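Local atomic coordinates of probable leucine/isoleucine/valine-binding protein (PDB entry 4KV7), a protein that probably binds leucine, isoleucine, valine or a related small ligand in the periplasm for uptake. Residues A[41-47]-A[306-311]; A[51-55]-A[314-318]; A[77-81]-A[104-110]; A[94-99]-A[116-122]. The protein carries 1 engineered substitution. All coordinates share one frame; numbering follows the deposited sequence.

Interaction 1: A[41-47]-A[306-311]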
loop_
_atom_site.group_PDB
_atom_site.type_symbol
_atom_site.label_atom_id
_atom_site.label_comp_id
_atom_site.label_asym_id
_atom_site.label_seq_id
_atom_site.Cartn_x
_atom_site.Cartn_y
_atom_site.Cartn_z
ATOM N N ILE A 41 5.159 -9.403 -6.448
ATOM C CA ILE A 41 4.282 -10.259 -7.239
ATOM C C ILE A 41 5.103 -11.256 -8.060
ATOM O O ILE A 41 4.796 -12.453 -8.106
ATOM C CB ILE A 41 3.379 -9.412 -8.169
ATOM C CG1 ILE A 41 2.346 -8.639 -7.351
ATOM C CG2 ILE A 41 2.705 -10.286 -9.234
ATOM C CD1 ILE A 41 1.163 -9.467 -6.948
ATOM N N LEU A 42 6.150 -10.772 -8.713
ATOM C CA LEU A 42 6.955 -11.657 -9.541
ATOM C C LEU A 42 7.698 -12.702 -8.724
ATOM O O LEU A 42 7.881 -13.829 -9.180
ATOM C CB LEU A 42 7.920 -10.856 -10.411
ATOM C CG LEU A 42 7.266 -10.032 -11.525
ATOM C CD1 LEU A 42 8.303 -9.191 -12.251
ATOM C CD2 LEU A 42 6.522 -10.934 -12.515
ATOM N N ALA A 43 8.107 -12.352 -7.509
ATOM C CA ALA A 43 8.751 -13.336 -6.644
ATOM C C ALA A 43 7.753 -14.433 -6.262
ATOM O O ALA A 43 8.096 -15.619 -6.224
ATOM C CB ALA A 43 9.325 -12.677 -5.405
ATOM N N ALA A 44 6.509 -14.032 -5.990
ATOM C CA ALA A 44 5.450 -15.008 -5.712
ATOM C C ALA A 44 5.202 -15.902 -6.930
ATOM O O ALA A 44 5.040 -17.112 -6.804
ATOM C CB ALA A 44 4.167 -14.313 -5.286
ATOM N N PHE A 45 5.171 -15.303 -8.117
ATOM C CA PHE A 45 4.941 -16.092 -9.323
ATOM C C PHE A 45 6.113 -17.041 -9.573
ATOM O O PHE A 45 5.911 -18.177 -9.972
ATOM C CB PHE A 45 4.735 -15.186 -10.541
ATOM C CG PHE A 45 3.384 -14.502 -10.607
ATOM C CD1 PHE A 45 2.449 -14.610 -9.579
ATOM C CD2 PHE A 45 3.058 -13.736 -11.726
ATOM C CE1 PHE A 45 1.211 -13.976 -9.685
ATOM C CE2 PHE A 45 1.831 -13.108 -11.826
ATOM C CZ PHE A 45 0.911 -13.223 -10.804
ATOM N N ASP A 46 7.336 -16.564 -9.336
ATOM C CA ASP A 46 8.538 -17.387 -9.468
ATOM C C ASP A 46 8.487 -18.611 -8.561
ATOM O O ASP A 46 8.807 -19.731 -8.970
ATOM C CB ASP A 46 9.774 -16.539 -9.146
ATOM C CG ASP A 46 11.070 -17.242 -9.470
ATOM O OD1 ASP A 46 11.319 -17.483 -10.670
ATOM O OD2 ASP A 46 11.843 -17.546 -8.534
ATOM N N GLU A 47 8.076 -18.381 -7.319
ATOM C CA GLU A 47 7.948 -19.455 -6.351
ATOM C C GLU A 47 6.883 -20.462 -6.771
ATOM O O GLU A 47 7.084 -21.677 -6.659
ATOM C CB GLU A 47 7.603 -18.887 -4.978
ATOM C CG GLU A 47 7.338 -19.968 -3.956
ATOM C CD GLU A 47 6.886 -19.422 -2.622
ATOM O OE1 GLU A 47 6.332 -18.312 -2.609
ATOM O OE2 GLU A 47 7.089 -20.107 -1.596
ATOM N N GLY A 306 3.415 -7.028 -2.069
ATOM C CA GLY A 306 3.229 -7.593 -3.395
ATOM C C GLY A 306 3.273 -9.113 -3.372
ATOM O O GLY A 306 2.477 -9.796 -4.030
ATOM N N TYR A 307 4.200 -9.657 -2.594
ATOM C CA TYR A 307 4.317 -11.096 -2.426
ATOM C C TYR A 307 3.047 -11.697 -1.821
ATOM O O TYR A 307 2.566 -12.736 -2.271
ATOM C CB TYR A 307 5.557 -11.431 -1.589
ATOM C CG TYR A 307 5.693 -12.898 -1.286
ATOM C CD1 TYR A 307 6.218 -13.773 -2.227
ATOM C CD2 TYR A 307 5.283 -13.415 -0.061
ATOM C CE1 TYR A 307 6.330 -15.124 -1.954
ATOM C CE2 TYR A 307 5.401 -14.758 0.220
ATOM C CZ TYR A 307 5.913 -15.607 -0.728
ATOM O OH TYR A 307 6.006 -16.942 -0.406
ATOM N N ILE A 308 2.505 -11.051 -0.795
ATOM C CA ILE A 308 1.256 -11.488 -0.169
ATOM C C ILE A 308 0.106 -11.490 -1.173
ATOM O O ILE A 308 -0.653 -12.463 -1.254
ATOM C CB ILE A 308 0.914 -10.608 1.039
ATOM C CG1 ILE A 308 1.879 -10.931 2.175
ATOM C CG2 ILE A 308 -0.544 -10.802 1.472
ATOM C CD1 ILE A 308 1.908 -9.920 3.302
ATOM N N VAL A 309 -0.007 -10.423 -1.950
ATOM C CA VAL A 309 -1.010 -10.355 -2.999
ATOM C C VAL A 309 -0.850 -11.520 -3.987
ATOM O O VAL A 309 -1.830 -12.195 -4.327
ATOM C CB VAL A 309 -0.961 -8.982 -3.689
ATOM C CG1 VAL A 309 -1.823 -8.967 -4.934
ATOM C CG2 VAL A 309 -1.419 -7.904 -2.724
ATOM N N GLY A 310 0.377 -11.764 -4.444
ATOM C CA GLY A 310 0.640 -12.875 -5.340
ATOM C C GLY A 310 0.270 -14.213 -4.718
ATOM O O GLY A 310 -0.333 -15.070 -5.381
ATOM N N ARG A 311 0.624 -14.407 -3.449
ATOM C CA ARG A 311 0.301 -15.646 -2.744
ATOM C C ARG A 311 -1.203 -15.878 -2.658
ATOM O O ARG A 311 -1.679 -16.988 -2.875
ATOM C CB ARG A 311 0.905 -15.651 -1.334
ATOM C CG ARG A 311 2.398 -15.964 -1.254
ATOM C CD ARG A 311 2.683 -17.437 -1.503
ATOM N NE ARG A 311 2.031 -18.269 -0.497
ATOM C CZ ARG A 311 2.552 -18.556 0.694
ATOM N NH1 ARG A 311 3.754 -18.100 1.031
ATOM N NH2 ARG A 311 1.879 -19.319 1.548
#

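Interaction 2: A[51-55]-A[314-318]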
loop_
_atom_site.group_PDB
_atom_site.type_symbol
_atom_site.label_atom_id
_atom_site.label_comp_id
_atom_site.label_asym_id
_atom_site.label_seq_id
_atom_site.Cartn_x
_atom_site.Cartn_y
_atom_site.Cartn_z
ATOM N N LYS A 51 7.706 -24.425 -7.387
ATOM C CA LYS A 51 7.117 -25.445 -6.530
ATOM C C LYS A 51 5.936 -26.165 -7.175
ATOM O O LYS A 51 5.241 -26.948 -6.519
ATOM C CB LYS A 51 6.716 -24.832 -5.187
ATOM C CG LYS A 51 7.902 -24.275 -4.423
ATOM C CD LYS A 51 7.508 -23.700 -3.079
ATOM C CE LYS A 51 8.720 -23.084 -2.391
ATOM N NZ LYS A 51 8.357 -22.450 -1.100
ATOM N N ASN A 52 5.718 -25.894 -8.461
ATOM C CA ASN A 52 4.660 -26.550 -9.230
ATOM C C ASN A 52 3.284 -26.378 -8.593
ATOM O O ASN A 52 2.489 -27.311 -8.545
ATOM C CB ASN A 52 4.972 -28.037 -9.445
ATOM C CG ASN A 52 4.189 -28.635 -10.599
ATOM O OD1 ASN A 52 3.907 -27.957 -11.587
ATOM N ND2 ASN A 52 3.829 -29.906 -10.479
ATOM N N HIS A 53 3.008 -25.174 -8.107
ATOM C CA HIS A 53 1.734 -24.898 -7.458
ATOM C C HIS A 53 0.577 -24.887 -8.450
ATOM O O HIS A 53 -0.563 -25.168 -8.080
ATOM C CB HIS A 53 1.795 -23.584 -6.679
ATOM C CG HIS A 53 2.591 -23.673 -5.414
ATOM N ND1 HIS A 53 2.977 -22.560 -4.697
ATOM C CD2 HIS A 53 3.074 -24.742 -4.740
ATOM C CE1 HIS A 53 3.662 -22.943 -3.634
ATOM N NE2 HIS A 53 3.733 -24.261 -3.635
ATOM N N LEU A 54 0.878 -24.559 -9.706
ATOM C CA LEU A 54 -0.128 -24.547 -10.762
ATOM C C LEU A 54 0.354 -25.374 -11.945
ATOM O O LEU A 54 0.822 -24.821 -12.939
ATOM C CB LEU A 54 -0.421 -23.112 -11.209
ATOM C CG LEU A 54 -0.993 -22.170 -10.147
ATOM C CD1 LEU A 54 -1.012 -20.738 -10.656
ATOM C CD2 LEU A 54 -2.388 -22.599 -9.724
ATOM N N PRO A 55 0.248 -26.705 -11.836
ATOM C CA PRO A 55 0.738 -27.577 -12.906
ATOM C C PRO A 55 0.104 -27.225 -14.251
ATOM O O PRO A 55 -1.089 -26.928 -14.303
ATOM C CB PRO A 55 0.304 -28.976 -12.445
ATOM C CG PRO A 55 0.153 -28.856 -10.961
ATOM C CD PRO A 55 -0.369 -27.471 -10.738
ATOM N N VAL A 314 -2.585 -16.759 -6.170
ATOM C CA VAL A 314 -2.266 -18.139 -6.521
ATOM C C VAL A 314 -3.135 -19.127 -5.747
ATOM O O VAL A 314 -3.649 -20.085 -6.324
ATOM C CB VAL A 314 -0.754 -18.426 -6.331
ATOM C CG1 VAL A 314 -0.466 -19.919 -6.390
ATOM C CG2 VAL A 314 0.069 -17.659 -7.376
ATOM N N LYS A 315 -3.312 -18.890 -4.451
ATOM C CA LYS A 315 -4.201 -19.721 -3.649
ATOM C C LYS A 315 -5.611 -19.764 -4.248
ATOM O O LYS A 315 -6.202 -20.838 -4.393
ATOM C CB LYS A 315 -4.240 -19.214 -2.204
ATOM C CG LYS A 315 -5.095 -20.055 -1.256
ATOM C CD LYS A 315 -4.954 -19.559 0.183
ATOM C CE LYS A 315 -5.774 -20.374 1.169
ATOM N NZ LYS A 315 -5.148 -21.706 1.426
ATOM N N ALA A 316 -6.143 -18.607 -4.625
ATOM C CA ALA A 316 -7.461 -18.567 -5.252
ATOM C C ALA A 316 -7.476 -19.333 -6.574
ATOM O O ALA A 316 -8.382 -20.124 -6.830
ATOM C CB ALA A 316 -7.920 -17.123 -5.460
ATOM N N VAL A 317 -6.479 -19.103 -7.419
ATOM C CA VAL A 317 -6.439 -19.782 -8.713
ATOM C C VAL A 317 -6.361 -21.305 -8.552
ATOM O O VAL A 317 -7.028 -22.045 -9.279
ATOM C CB VAL A 317 -5.293 -19.248 -9.600
ATOM C CG1 VAL A 317 -5.152 -20.085 -10.862
ATOM C CG2 VAL A 317 -5.543 -17.786 -9.952
ATOM N N THR A 318 -5.591 -21.769 -7.568
ATOM C CA THR A 318 -5.434 -23.204 -7.310
ATOM C C THR A 318 -6.772 -23.881 -7.015
ATOM O O THR A 318 -6.977 -25.059 -7.330
ATOM C CB THR A 318 -4.469 -23.454 -6.120
ATOM O OG1 THR A 318 -3.176 -22.926 -6.433
ATOM C CG2 THR A 318 -4.330 -24.936 -5.816
#

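Interaction 3: A[77-81]-A[104-110]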
loop_
_atom_site.group_PDB
_atom_site.type_symbol
_atom_site.label_atom_id
_atom_site.label_comp_id
_atom_site.label_asym_id
_atom_site.label_seq_id
_atom_site.Cartn_x
_atom_site.Cartn_y
_atom_site.Cartn_z
HETATM N N MSE A 77 -5.072 0.857 -18.679
HETATM C CA MSE A 77 -6.145 -0.035 -18.259
HETATM C C MSE A 77 -6.974 -0.504 -19.448
HETATM O O MSE A 77 -7.412 -1.652 -19.492
HETATM C CB MSE A 77 -7.032 0.632 -17.213
HETATM C CG MSE A 77 -6.343 0.782 -15.852
HETATM SE SE MSE A 77 -6.044 -0.923 -14.945
HETATM C CE MSE A 77 -7.943 -1.473 -14.876
ATOM N N HIS A 78 -7.195 0.381 -20.412
ATOM C CA HIS A 78 -7.896 -0.025 -21.621
ATOM C C HIS A 78 -7.103 -1.105 -22.357
ATOM O O HIS A 78 -7.674 -2.093 -22.804
ATOM C CB HIS A 78 -8.187 1.177 -22.522
ATOM C CG HIS A 78 -9.308 2.037 -22.024
ATOM N ND1 HIS A 78 -10.595 1.563 -21.879
ATOM C CD2 HIS A 78 -9.336 3.330 -21.626
ATOM C CE1 HIS A 78 -11.368 2.530 -21.417
ATOM N NE2 HIS A 78 -10.631 3.615 -21.263
ATOM N N ARG A 79 -5.788 -0.934 -22.449
ATOM C CA ARG A 79 -4.962 -1.926 -23.131
ATOM C C ARG A 79 -4.952 -3.260 -22.385
ATOM O O ARG A 79 -5.060 -4.323 -23.003
ATOM C CB ARG A 79 -3.535 -1.404 -23.354
ATOM C CG ARG A 79 -3.445 -0.238 -24.339
ATOM C CD ARG A 79 -2.141 -0.238 -25.143
ATOM N NE ARG A 79 -0.954 -0.242 -24.288
ATOM C CZ ARG A 79 -0.396 0.846 -23.766
ATOM N NH1 ARG A 79 -0.925 2.042 -23.996
ATOM N NH2 ARG A 79 0.685 0.739 -23.005
ATOM N N LEU A 80 -4.843 -3.211 -21.062
ATOM C CA LEU A 80 -4.798 -4.430 -20.262
ATOM C C LEU A 80 -6.099 -5.219 -20.368
ATOM O O LEU A 80 -6.080 -6.443 -20.491
ATOM C CB LEU A 80 -4.501 -4.109 -18.792
ATOM C CG LEU A 80 -3.090 -3.590 -18.515
ATOM C CD1 LEU A 80 -3.013 -3.057 -17.098
ATOM C CD2 LEU A 80 -2.072 -4.690 -18.741
ATOM N N THR A 81 -7.230 -4.521 -20.325
ATOM C CA THR A 81 -8.527 -5.199 -20.313
ATOM C C THR A 81 -9.017 -5.560 -21.714
ATOM O O THR A 81 -9.726 -6.551 -21.894
ATOM C CB THR A 81 -9.609 -4.371 -19.592
ATOM O OG1 THR A 81 -9.728 -3.084 -20.212
ATOM C CG2 THR A 81 -9.257 -4.200 -18.120
ATOM N N ILE A 104 -12.993 1.188 -15.418
ATOM C CA ILE A 104 -12.598 0.391 -16.572
ATOM C C ILE A 104 -12.606 -1.096 -16.211
ATOM O O ILE A 104 -13.091 -1.926 -16.978
ATOM C CB ILE A 104 -11.232 0.852 -17.118
ATOM C CG1 ILE A 104 -11.323 2.321 -17.546
ATOM C CG2 ILE A 104 -10.806 -0.020 -18.289
ATOM C CD1 ILE A 104 -9.986 2.997 -17.801
ATOM N N ALA A 105 -12.101 -1.430 -15.028
ATOM C CA ALA A 105 -12.175 -2.802 -14.532
ATOM C C ALA A 105 -13.628 -3.244 -14.384
ATOM O O ALA A 105 -13.992 -4.348 -14.795
ATOM C CB ALA A 105 -11.428 -2.939 -13.216
ATOM N N GLN A 106 -14.466 -2.380 -13.821
ATOM C CA GLN A 106 -15.874 -2.710 -13.630
ATOM C C GLN A 106 -16.603 -2.964 -14.942
ATOM O O GLN A 106 -17.334 -3.946 -15.074
ATOM C CB GLN A 106 -16.580 -1.606 -12.852
ATOM C CG GLN A 106 -16.167 -1.545 -11.399
ATOM C CD GLN A 106 -16.720 -0.329 -10.702
ATOM O OE1 GLN A 106 -17.078 0.657 -11.340
ATOM N NE2 GLN A 106 -16.793 -0.390 -9.389
ATOM N N GLN A 107 -16.402 -2.086 -15.922
ATOM C CA GLN A 107 -17.122 -2.226 -17.181
ATOM C C GLN A 107 -16.687 -3.455 -17.970
ATOM O O GLN A 107 -17.464 -4.000 -18.744
ATOM C CB GLN A 107 -17.079 -0.941 -18.021
ATOM C CG GLN A 107 -15.715 -0.462 -18.466
ATOM C CD GLN A 107 -15.711 1.036 -18.750
ATOM O OE1 GLN A 107 -16.554 1.776 -18.240
ATOM N NE2 GLN A 107 -14.761 1.487 -19.564
ATOM N N THR A 108 -15.461 -3.913 -17.737
ATOM C CA THR A 108 -14.971 -5.117 -18.399
ATOM C C THR A 108 -15.071 -6.349 -17.501
ATOM O O THR A 108 -14.640 -7.439 -17.888
ATOM C CB THR A 108 -13.519 -4.955 -18.876
ATOM O OG1 THR A 108 -12.677 -4.661 -17.756
ATOM C CG2 THR A 108 -13.415 -3.828 -19.896
ATOM N N LYS A 109 -15.647 -6.164 -16.315
ATOM C CA LYS A 109 -15.826 -7.242 -15.338
ATOM C C LYS A 109 -14.501 -7.924 -14.986
ATOM O O LYS A 109 -14.427 -9.144 -14.843
ATOM C CB LYS A 109 -16.880 -8.245 -15.825
ATOM C CG LYS A 109 -18.228 -7.592 -16.053
ATOM C CD LYS A 109 -19.303 -8.611 -16.380
ATOM C CE LYS A 109 -20.637 -7.927 -16.663
ATOM N NZ LYS A 109 -21.200 -7.263 -15.454
ATOM N N THR A 110 -13.461 -7.113 -14.852
ATOM C CA THR A 110 -12.123 -7.606 -14.557
ATOM C C THR A 110 -11.824 -7.399 -13.078
ATOM O O THR A 110 -11.866 -6.266 -12.602
ATOM C CB THR A 110 -11.064 -6.827 -15.365
ATOM O OG1 THR A 110 -11.358 -6.902 -16.767
ATOM C CG2 THR A 110 -9.669 -7.383 -15.116
#

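Interaction 4: A[94-99]-A[116-122]. With FMT (formic acid), chain B.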
loop_
_atom_site.group_PDB
_atom_site.type_symbol
_atom_site.label_atom_id
_atom_site.label_comp_id
_atom_site.label_asym_id
_atom_site.label_seq_id
_atom_site.Cartn_x
_atom_site.Cartn_y
_atom_site.Cartn_z
ATOM N N GLY A 94 -1.810 3.263 -5.983
ATOM C CA GLY A 94 -2.314 4.616 -5.833
ATOM C C GLY A 94 -3.813 4.825 -5.828
ATOM O O GLY A 94 -4.582 4.037 -6.376
ATOM N N THR A 95 -4.213 5.929 -5.206
ATOM C CA THR A 95 -5.615 6.303 -5.074
ATOM C C THR A 95 -6.181 7.068 -6.280
ATOM O O THR A 95 -7.165 6.617 -6.867
ATOM C CB THR A 95 -5.849 7.059 -3.746
ATOM O OG1 THR A 95 -5.531 6.188 -2.648
ATOM C CG2 THR A 95 -7.280 7.549 -3.632
ATOM N N PRO A 96 -5.571 8.207 -6.669
ATOM C CA PRO A 96 -6.138 8.861 -7.854
ATOM C C PRO A 96 -6.047 7.981 -9.108
ATOM O O PRO A 96 -6.924 8.053 -9.975
ATOM C CB PRO A 96 -5.288 10.134 -7.998
ATOM C CG PRO A 96 -4.030 9.858 -7.191
ATOM C CD PRO A 96 -4.488 9.008 -6.064
ATOM N N THR A 97 -5.010 7.156 -9.188
ATOM C CA THR A 97 -4.890 6.184 -10.268
ATOM C C THR A 97 -6.008 5.128 -10.179
ATOM O O THR A 97 -6.688 4.858 -11.175
ATOM C CB THR A 97 -3.522 5.533 -10.237
ATOM O OG1 THR A 97 -3.290 5.112 -8.888
ATOM C CG2 THR A 97 -2.426 6.517 -10.666
ATOM N N ALA A 98 -6.234 4.545 -9.002
ATOM C CA ALA A 98 -7.319 3.570 -8.837
ATOM C C ALA A 98 -8.676 4.168 -9.190
ATOM O O ALA A 98 -9.525 3.496 -9.774
ATOM C CB ALA A 98 -7.349 3.010 -7.420
ATOM N N ILE A 99 -8.898 5.423 -8.830
ATOM C CA ILE A 99 -10.185 6.042 -9.096
ATOM C C ILE A 99 -10.452 6.122 -10.610
ATOM O O ILE A 99 -11.587 5.948 -11.066
ATOM C CB ILE A 99 -10.299 7.384 -8.355
ATOM C CG1 ILE A 99 -10.485 7.110 -6.856
ATOM C CG2 ILE A 99 -11.442 8.217 -8.908
ATOM C CD1 ILE A 99 -10.281 8.318 -5.969
ATOM N N PHE A 116 -2.351 -1.336 -4.190
ATOM C CA PHE A 116 -1.524 -0.671 -3.181
ATOM C C PHE A 116 -2.109 0.718 -2.934
ATOM O O PHE A 116 -1.674 1.722 -3.498
ATOM C CB PHE A 116 -0.074 -0.643 -3.682
ATOM C CG PHE A 116 0.945 -0.108 -2.695
ATOM C CD1 PHE A 116 1.303 1.230 -2.692
ATOM C CD2 PHE A 116 1.600 -0.964 -1.818
ATOM C CE1 PHE A 116 2.264 1.710 -1.822
ATOM C CE2 PHE A 116 2.570 -0.481 -0.936
ATOM C CZ PHE A 116 2.897 0.856 -0.942
ATOM N N THR A 117 -3.155 0.726 -2.118
ATOM C CA THR A 117 -3.860 1.944 -1.727
ATOM C C THR A 117 -4.886 1.577 -0.674
ATOM O O THR A 117 -5.658 0.632 -0.850
ATOM C CB THR A 117 -4.604 2.687 -2.889
ATOM O OG1 THR A 117 -5.669 3.468 -2.321
ATOM C CG2 THR A 117 -5.169 1.719 -3.924
ATOM N N GLY A 118 -4.894 2.325 0.425
ATOM C CA GLY A 118 -5.861 2.144 1.487
ATOM C C GLY A 118 -7.100 3.004 1.383
ATOM O O GLY A 118 -7.807 3.156 2.374
ATOM N N ALA A 119 -7.379 3.545 0.200
ATOM C CA ALA A 119 -8.443 4.528 0.084
ATOM C C ALA A 119 -9.822 3.940 0.321
ATOM O O ALA A 119 -10.132 2.811 -0.082
ATOM C CB ALA A 119 -8.397 5.193 -1.271
ATOM N N SER A 120 -10.667 4.749 0.923
ATOM C CA SER A 120 -12.024 4.328 1.186
ATOM C C SER A 120 -12.807 4.102 -0.107
ATOM O O SER A 120 -13.770 3.335 -0.102
ATOM C CB SER A 120 -12.722 5.345 2.083
ATOM O OG SER A 120 -12.879 6.595 1.440
ATOM N N ALA A 121 -12.401 4.741 -1.202
ATOM C CA ALA A 121 -13.083 4.553 -2.485
ATOM C C ALA A 121 -13.085 3.092 -2.943
ATOM O O ALA A 121 -13.994 2.666 -3.658
ATOM C CB ALA A 121 -12.469 5.446 -3.553
ATOM N N LEU A 122 -12.081 2.329 -2.528
ATOM C CA LEU A 122 -11.995 0.917 -2.892
ATOM C C LEU A 122 -12.763 0.019 -1.926
ATOM O O LEU A 122 -12.790 -1.203 -2.105
ATOM C CB LEU A 122 -10.541 0.461 -2.925
ATOM C CG LEU A 122 -9.704 0.979 -4.093
ATOM C CD1 LEU A 122 -9.162 2.382 -3.857
ATOM C CD2 LEU A 122 -8.549 0.049 -4.341
HETATM C C FMT B . -2.167 6.709 -2.601
HETATM O O1 FMT B . -3.011 5.969 -2.076
HETATM O O2 FMT B . -2.287 7.265 -3.701
#

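Interaction 1: A[41-47]-A[306-311]
Gly306 meets Ile41 where the two helices come close, their CA atoms 4.8 Å apart. The carbonyl O of Gly306 is touched by CD1 of Ile41 at 3.2 Å; the CB of Ile41 heads away from this helix, and a bend in the chain (chi2 -80°) brings the methyl back. Tyr307 carries the polar part of the contact. Its CG stands anti to the backbone N, which extends the ring alongside helix 31-50. Ala44 CB approaches the ring obliquely, 3.7 Å from Tyr307 CD1. Beyond it, Tyr307 OH donates to OE1 of Glu47 over 2.6 Å, using the syn lone pair. OE1 sits at the ring edge, and the carboxylate and ring planes are only 22° apart. The two helices, 31-50 and 301-319, cross at -43° with segment axes 7.3 Å apart: the second belongs to the later half of the chain yet packs beside the first long helix, consistent with the multiple interlobe crossovers of type I periplasmic binding proteins. Val309 then offers CG1 to Ile41 CD1 at 3.6 Å. At Gly310 the bare backbone admits Ala44, whose CB rests 3.8 Å from Gly310 CA. Arg311 lays CG over one face of the Tyr307 ring, then folds so that NH1 donates to Tyr307 OH at 2.9 Å, nearly in the guanidinium plane. The hydroxyl is thus gripped from two residues. Glu47 OE1 and the guanidinium group interact through charge alone, while Lys51 holds Glu47 OE2 and Glu285 pairs with Arg311 NH1.

Interaction 2: A[51-55]-A[314-318]
His53 turns its CB toward Val314, reaching CG1 at 4.3 Å, while the imidazole leads away from helix 301-319. Its backbone N closes the Schellman motif that ends helix 31-50, bonding back to Ala48 O, with Asn52 at positive phi as the C-prime residue. The carbonyl O of His53 lies 3.8 Å from Thr318 OG1, near but not bonded. Leu54 supplies most of the loop's share of the contact, in the one of its two modelled conformers described here. Its CB does not point at helix 301-319, but chi1 of -62° swings the branched end back toward it, to cross Val317 at about a right angle with CD2 at 3.9 Å from Val317 CG1. The same CD2 comes to 3.4 Å from Thr318 OG1, and CD1 faces Val314 CG1 more loosely. That threonine hydroxyl is engaged within its own helix: OG1 donates to Val314 O over 2.9 Å from above the carbonyl plane, and the same oxygen also accepts from Thr318 N. No hydrogen bond joins 51-55 to 314-318. With its proton directed at Val314 O, the hydroxyl presents its oxygen to the Leu54 methyl in van der Waals contact, and the seam rests on dispersion and on partly burying the methyl groups of Leu54.

Interaction 3: A[77-81]-A[104-110]
Ile104 and Thr81 lead a largely apolar helix-helix contact between the C-terminal turns of helices 70-81 and 95-107, consecutive helices of the alternating alpha/beta lobe that includes the parallel strands 89-90 and 112-113. Ile104 CD1 lies over one face of the His78 ring, 3.9 Å from its centroid and 23° off the normal, a CH-pi contact. The same methyl reaches Met77 CB at 3.8 Å, while the CG2 branch of Ile104 meets Thr81 OG1, also at 3.8 Å. Met77, present as selenomethionine, bends back at chi2 and chi3 to set CE against Ala105 CB. One turn on, Thr81 points CG2 at two hydroxyls, 3.5 Å from Thr108 OG1 and 3.7 Å from Thr110 OG1. With chi1 at 57°, Thr81 OG1 sits between the backbone N and the carbonyl carbon and bonds back to Met77 O at 2.8 Å, on the opposite face of that carbonyl from Thr81 N. Thr110 OG1 in turn donates to Thr108 OG1 within the Schellman motif whose positive-phi residue is Lys109. Arg326 bonds to Thr81 O and more weakly to Thr108 O. Each threonine hydroxyl is occupied within its own segment, so the segments meet through methyl groups laid against hydroxyl oxygens, other methyls and an imidazole face, with no hydrogen bond between them.

Interaction 4: A[94-99]-A[116-122]
Thr95 and Thr117 are joined by a hydroxyl relay. Thr117 OG1 donates to Thr95 OG1 at 2.7 Å, and Thr95 OG1 in turn donates to O1 of a bound formate at 2.6 Å. Thr117 OG1 also accepts from Ala119 N at 3.0 Å, an ST turn; the two bonds hold OG1 roughly anti to the backbone N (chi1 156°). A backbone bond adds to these: Gly94 N donates to Phe116 O at 2.9 Å. Gly94 is the N-cap of helix 95-107, and the formate lies at that helix start, where Thr95 N donates to its O2 at 2.8 Å with a 163° angle. Tyr68 OH and Tyr138 OH also hydrogen-bond to it. Formate probably came from the crystallisation liquor, but a carboxylate held at a helix N terminus by threonine hydroxyl and amide is consistent with the way amino-acid ligands are bound in this family, in the cleft between lobes. The helix dipole would probably favour the anion. Apolar contacts flank the polar core: Ala119 CB covers Thr95 CG2 at 3.5 Å, Ala98 CB meets Leu122 CD1 at 4.0 Å, and Ile99 CG1 rests against Ala121 CB.

In the fold
From the N terminus, helix 31-50 supplies 41-47 of interaction 1, and the loop after it supplies 51-55 of interaction 2. Both meet helix 301-319, closing loops of 258 residues each; because the segments alternate along the chain, the two loops cross, and their contacts lie 11 Å apart between centres. Inside both loops sit the local contacts. Interaction 3 joins helix 70-81 to the end of helix 95-107, and interaction 4 ties the start of that same helix to the segment leaving strand 112-113; these two cross as well, with centres 16 Å apart. The long loops bring a late helix onto the first lobe, while the short ones hold helix 95-107 against helix 70-81 and the loop after strand 112-113.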